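Local coordinates for Non-structural protein 3 (Rice hoja blanca virus, PDB 3AJF) that binds double-stranded RNA and suppresses RNA silencing in the host, and forms a homodimer through its helical domain, at the interface of chains A and B. Coordinates in Å, arbitrary orientation; residue numbers count along the deposited sequence, not the author numbering. Chains: chain A/B, Non-structural protein 3.

Contact 1: the interface of chains A and B. Residues chain A 64-65; chain B 49-50, 53, 93.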
ATOM      1  N   SER A  64      -9.471  -5.071  -1.001  1.00 14.00           N
ATOM      2  CA  SER A  64     -10.381  -4.775   0.094  1.00 14.88           C
ATOM      3  C   SER A  64     -11.844  -4.839  -0.339  1.00 16.44           C
ATOM      4  O   SER A  64     -12.723  -5.040   0.503  1.00 15.87           O
ATOM      5  CB  SER A  64     -10.058  -3.404   0.692  1.00 15.08           C
ATOM      6  OG  SER A  64     -10.271  -2.346  -0.242  1.00 14.59           O
ATOM      7  N   HIS A  65     -12.107  -4.637  -1.633  1.00 16.47           N
ATOM      8  CA  HIS A  65     -13.508  -4.481  -2.097  1.00 17.62           C
ATOM      9  C   HIS A  65     -13.914  -5.472  -3.180  1.00 18.33           C
ATOM     10  O   HIS A  65     -15.079  -5.849  -3.255  1.00 18.85           O
ATOM     11  CB  HIS A  65     -13.788  -3.064  -2.597  1.00 16.98           C
ATOM     12  CG  HIS A  65     -13.802  -2.033  -1.516  1.00 19.16           C
ATOM     13  ND1 HIS A  65     -14.960  -1.581  -0.928  1.00 25.50           N
ATOM     14  CD2 HIS A  65     -12.792  -1.369  -0.917  1.00 20.48           C
ATOM     15  CE1 HIS A  65     -14.664  -0.690   0.004  1.00 24.35           C
ATOM     16  NE2 HIS A  65     -13.353  -0.536   0.019  1.00 24.32           N
TER
ATOM     17  N   PRO B  49     -11.484  -5.960   6.204  1.00 22.33           N
ATOM     18  CA  PRO B  49     -10.761  -5.417   5.058  1.00 22.02           C
ATOM     19  C   PRO B  49     -11.090  -3.960   4.778  1.00 21.38           C
ATOM     20  O   PRO B  49     -10.214  -3.214   4.345  1.00 20.99           O
ATOM     21  CB  PRO B  49     -11.214  -6.310   3.901  1.00 21.77           C
ATOM     22  CG  PRO B  49     -12.583  -6.784   4.317  1.00 23.40           C
ATOM     23  CD  PRO B  49     -12.475  -6.978   5.797  1.00 23.92           C
ATOM     24  N   GLU B  50     -12.330  -3.546   4.994  1.00 21.22           N
ATOM     25  CA  GLU B  50     -12.657  -2.148   4.754  1.00 21.78           C
ATOM     26  C   GLU B  50     -11.973  -1.235   5.760  1.00 19.00           C
ATOM     27  O   GLU B  50     -11.504  -0.183   5.389  1.00 17.94           O
ATOM     28  CB  GLU B  50     -14.175  -1.927   4.747  1.00 23.17           C
ATOM     29  CG  GLU B  50     -14.821  -2.796   3.680  1.00 30.14           C
ATOM     30  CD  GLU B  50     -16.314  -2.559   3.479  1.00 38.76           C
ATOM     31  OE1 GLU B  50     -17.010  -2.074   4.422  1.00 41.90           O
ATOM     32  OE2 GLU B  50     -16.778  -2.888   2.357  1.00 39.88           O
ATOM     33  N   SER B  53      -8.396  -0.983   4.868  1.00 13.05           N
ATOM     34  CA  SER B  53      -8.267  -0.129   3.709  1.00 14.57           C
ATOM     35  C   SER B  53      -8.210   1.345   4.120  1.00 14.70           C
ATOM     36  O   SER B  53      -7.295   2.069   3.709  1.00 15.07           O
ATOM     37  CB  SER B  53      -9.466  -0.320   2.764  1.00 14.86           C
ATOM     38  OG  SER B  53      -9.388   0.709   1.799  1.00 19.31           O
ATOM     39  N   PRO B  93     -12.760  -9.565   1.188  1.00 29.07           N
ATOM     40  CA  PRO B  93     -14.130  -9.042   1.330  1.00 30.15           C
ATOM     41  C   PRO B  93     -15.150 -10.166   1.616  1.00 32.64           C
ATOM     42  O   PRO B  93     -15.070 -11.247   1.008  1.00 33.95           O
ATOM     43  CB  PRO B  93     -14.439  -8.417  -0.035  1.00 30.94           C
ATOM     44  CG  PRO B  93     -13.161  -8.360  -0.785  1.00 29.48           C
ATOM     45  CD  PRO B  93     -12.185  -9.301  -0.140  1.00 28.57           C
TER
HETATM   46  O   HOH W   1      -9.896   0.503  -0.765  1.00 17.79           O
HETATM   47  O   HOH W   2     -15.279  -5.114   1.393  1.00 36.87           O
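A:Ser64 closes helix 49-64 with a backbone already drifting from helical values (phi -97°, psi -25°), and A:His65 opens the loop beyond it, both set against the first turns of the same helix in chain B. The protein is a tenuivirus p3 (NS3) protein, and this helical domain forms its homodimer. The C-terminal end of one helix 49-64 meets the N-terminal end of its partner, so the two helices run in opposite directions here. B:Pro93, the last modelled residue of chain B, packs beside the A:Ser64 carbonyl, on the side away from B:Ser53. A:Ser64 is the centre of the patch. Its CB touches the backbone O of B:Pro49 at 3.7 Å and lies 3.8 Å from CB of B:Ser53. Its first torsion sets the hydroxyl OG between its own backbone N and carbonyl carbon. From there OG lies alongside the B:Ser53 side chain. The B:Ser53 hydroxyl is swung anti to its backbone N. The two hydroxyls are too far apart to bond directly, and water 1 joins them. This water is 2.9 Å from OG of A:Ser64 and 2.6 Å from OG of B:Ser53. A second bridge starts from the backbone. The carbonyl O of A:Ser64 lies 2.7 Å from water 2, which is 2.9 Å from the carboxylate OE2 of B:Glu50. The extended B:Glu50 chain carries OE2 out to this water and towards the A:His65 imidazole. OE2 comes within 3.9 Å of CE1 of A:His65, a contact and not a bond. The ring and carboxylate planes are 27° apart, while the two side chains run across each other. A negative carboxylate so close could favour a protonated imidazole. Two proline rings bring carbon to the A:Ser64 carbonyl. CG of B:Pro93 is 3.6 Å from this O, and CB of B:Pro49 also faces it.

Contact 2: the interface of chains A and B. Residues chain A 49, 53, 88, 91, 93; chain B 60, 63-64.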
ATOM      1  N   PRO A  49       4.980  11.047  -6.075  1.00 19.88           N
ATOM      2  CA  PRO A  49       4.202  10.529  -4.926  1.00 18.60           C
ATOM      3  C   PRO A  49       2.696  10.481  -5.184  1.00 17.95           C
ATOM      4  O   PRO A  49       2.020   9.569  -4.701  1.00 15.55           O
ATOM      5  CB  PRO A  49       4.519  11.530  -3.808  1.00 19.02           C
ATOM      6  CG  PRO A  49       4.834  12.830  -4.565  1.00 20.34           C
ATOM      7  CD  PRO A  49       5.663  12.320  -5.738  1.00 20.80           C
ATOM      8  N   SER A  53       0.524   7.047  -5.178  1.00 13.60           N
ATOM      9  CA  SER A  53      -0.650   6.986  -4.303  1.00 14.13           C
ATOM     10  C   SER A  53      -1.853   6.396  -5.016  1.00 14.08           C
ATOM     11  O   SER A  53      -2.547   5.512  -4.477  1.00 14.82           O
ATOM     12  CB  SER A  53      -1.020   8.385  -3.807  1.00 15.36           C
ATOM     13  OG  SER A  53      -2.243   8.325  -3.101  1.00 19.97           O
ATOM     14  N   PHE A  88       7.963   5.336  -0.873  1.00 14.10           N
ATOM     15  CA  PHE A  88       7.635   6.552  -0.117  1.00 14.99           C
ATOM     16  C   PHE A  88       8.721   7.045   0.830  1.00 15.86           C
ATOM     17  O   PHE A  88       8.675   8.213   1.268  1.00 16.65           O
ATOM     18  CB  PHE A  88       6.330   6.418   0.664  1.00 13.91           C
ATOM     19  CG  PHE A  88       5.098   6.602  -0.199  1.00 14.70           C
ATOM     20  CD1 PHE A  88       4.966   7.727  -1.003  1.00 11.88           C
ATOM     21  CD2 PHE A  88       4.078   5.661  -0.185  1.00 15.28           C
ATOM     22  CE1 PHE A  88       3.818   7.934  -1.762  1.00 13.98           C
ATOM     23  CE2 PHE A  88       2.931   5.853  -0.973  1.00 18.00           C
ATOM     24  CZ  PHE A  88       2.819   6.999  -1.763  1.00 12.20           C
ATOM     25  N   LEU A  91      10.570   9.214  -1.739  1.00 24.76           N
ATOM     26  CA  LEU A  91       9.656   9.960  -2.601  1.00 24.94           C
ATOM     27  C   LEU A  91       8.672  10.814  -1.797  1.00 25.92           C
ATOM     28  O   LEU A  91       7.721  10.286  -1.203  1.00 24.53           O
ATOM     29  CB  LEU A  91       8.885   8.964  -3.460  1.00 24.39           C
ATOM     30  CG  LEU A  91       8.126   9.460  -4.680  1.00 24.92           C
ATOM     31  CD1 LEU A  91       9.084  10.138  -5.691  1.00 27.83           C
ATOM     32  CD2 LEU A  91       7.407   8.278  -5.315  1.00 22.64           C
ATOM     33  N   PRO A  93       6.194  14.510  -1.138  1.00 30.08           N
ATOM     34  CA  PRO A  93       5.357  15.529  -1.792  1.00 30.89           C
ATOM     35  C   PRO A  93       6.128  16.817  -2.083  1.00 33.66           C
ATOM     36  O   PRO A  93       6.049  17.336  -3.196  1.00 35.04           O
ATOM     37  CB  PRO A  93       4.256  15.822  -0.768  1.00 31.08           C
ATOM     38  CG  PRO A  93       4.602  15.103   0.461  1.00 31.05           C
ATOM     39  CD  PRO A  93       5.646  14.071   0.151  1.00 30.17           C
TER
ATOM     40  N   ILE B  60      -1.102   6.519   3.704  1.00 10.38           N
ATOM     41  CA  ILE B  60      -0.608   6.797   2.344  1.00 11.80           C
ATOM     42  C   ILE B  60      -0.796   8.263   2.004  1.00 12.00           C
ATOM     43  O   ILE B  60       0.117   8.871   1.475  1.00 13.01           O
ATOM     44  CB  ILE B  60      -1.218   5.853   1.293  1.00 12.31           C
ATOM     45  CG1 ILE B  60      -0.534   4.494   1.392  1.00 10.71           C
ATOM     46  CG2 ILE B  60      -1.039   6.367  -0.114  1.00 13.75           C
ATOM     47  CD1 ILE B  60      -1.362   3.343   0.721  1.00 13.34           C
ATOM     48  N   LEU B  63       1.924  10.228   3.541  1.00 13.98           N
ATOM     49  CA  LEU B  63       3.197  10.056   2.859  1.00 12.49           C
ATOM     50  C   LEU B  63       3.184  10.706   1.472  1.00 12.56           C
ATOM     51  O   LEU B  63       4.241  11.104   0.966  1.00 13.56           O
ATOM     52  CB  LEU B  63       3.521   8.550   2.696  1.00 11.46           C
ATOM     53  CG  LEU B  63       3.919   7.718   3.942  1.00 12.60           C
ATOM     54  CD1 LEU B  63       3.899   6.220   3.633  1.00 10.98           C
ATOM     55  CD2 LEU B  63       5.307   8.130   4.467  1.00 11.69           C
ATOM     56  N   SER B  64       2.014  10.790   0.840  1.00 11.46           N
ATOM     57  CA  SER B  64       1.951  11.278  -0.544  1.00 12.12           C
ATOM     58  C   SER B  64       1.524  12.723  -0.707  1.00 13.25           C
ATOM     59  O   SER B  64       1.869  13.327  -1.720  1.00 13.72           O
ATOM     60  CB  SER B  64       1.067  10.360  -1.394  1.00 12.77           C
ATOM     61  OG  SER B  64      -0.290  10.413  -0.920  1.00 13.03           O
TER
HETATM   62  O   HOH W   3      -3.109   9.367  -0.981  1.00 15.37           O
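The C-terminal turn of helix 49-64 of chain B meets the start of the same helix in chain A, together with the 3-10 helix 86-89 and the C-terminal tail of chain A. This is part of the two-fold dimer interface of the tenuivirus p3 (NS3) helical domain. A:Phe88 gives most of the apolar contact. One face of its ring receives CB of B:Leu63, 3.8 Å above the plane and displaced towards the rim. Methyl CD1 of B:Leu63 touches A:Phe88 CB and CD2, so the leucine lies obliquely along the base of the phenylalanine. Further out, CE1 of the ring meets CB of B:Ser64 at 3.7 Å. The methyl CG2 of B:Ile60 reaches CE2. From its own chain, the backbone O atoms of A:Pro49 and A:Leu91 lie in the ring plane, at its edge. B:Ser64 turns its hydroxyl back along its own helix. With chi1 at 65°, OG donates a hydrogen bond of 2.9 Å to the backbone O of B:Ile60, from 42° above the carbonyl plane. The same OG is 3.0 Å from water 3. That water also lies 2.5 Å from OG of A:Ser53, linking the two serines across the interface. The A:Pro93 ring packs against the last carbonyls of the chain B helix, with CD 3.4 Å from O of B:Leu63 and CB 3.6 Å from O of B:Ser64.

Contact 1 and contact 2 lie about 21 Å apart, measured between the centres of their C-alpha atoms. They are largely the two-fold mates of one arrangement, with the chains exchanged. Pro49, Ser53, Ser64 and Pro93 occur in both, and each pairs the two ends of helix 49-64 from different chains. The two helices therefore lie antiparallel and are joined at both ends. Contact 1 also includes Glu50 and His65; contact 2 also includes Ile60, Leu63, Phe88 and Leu91. By symmetry, each end should hold both sets. This pairing fits the homodimer reported for the protein.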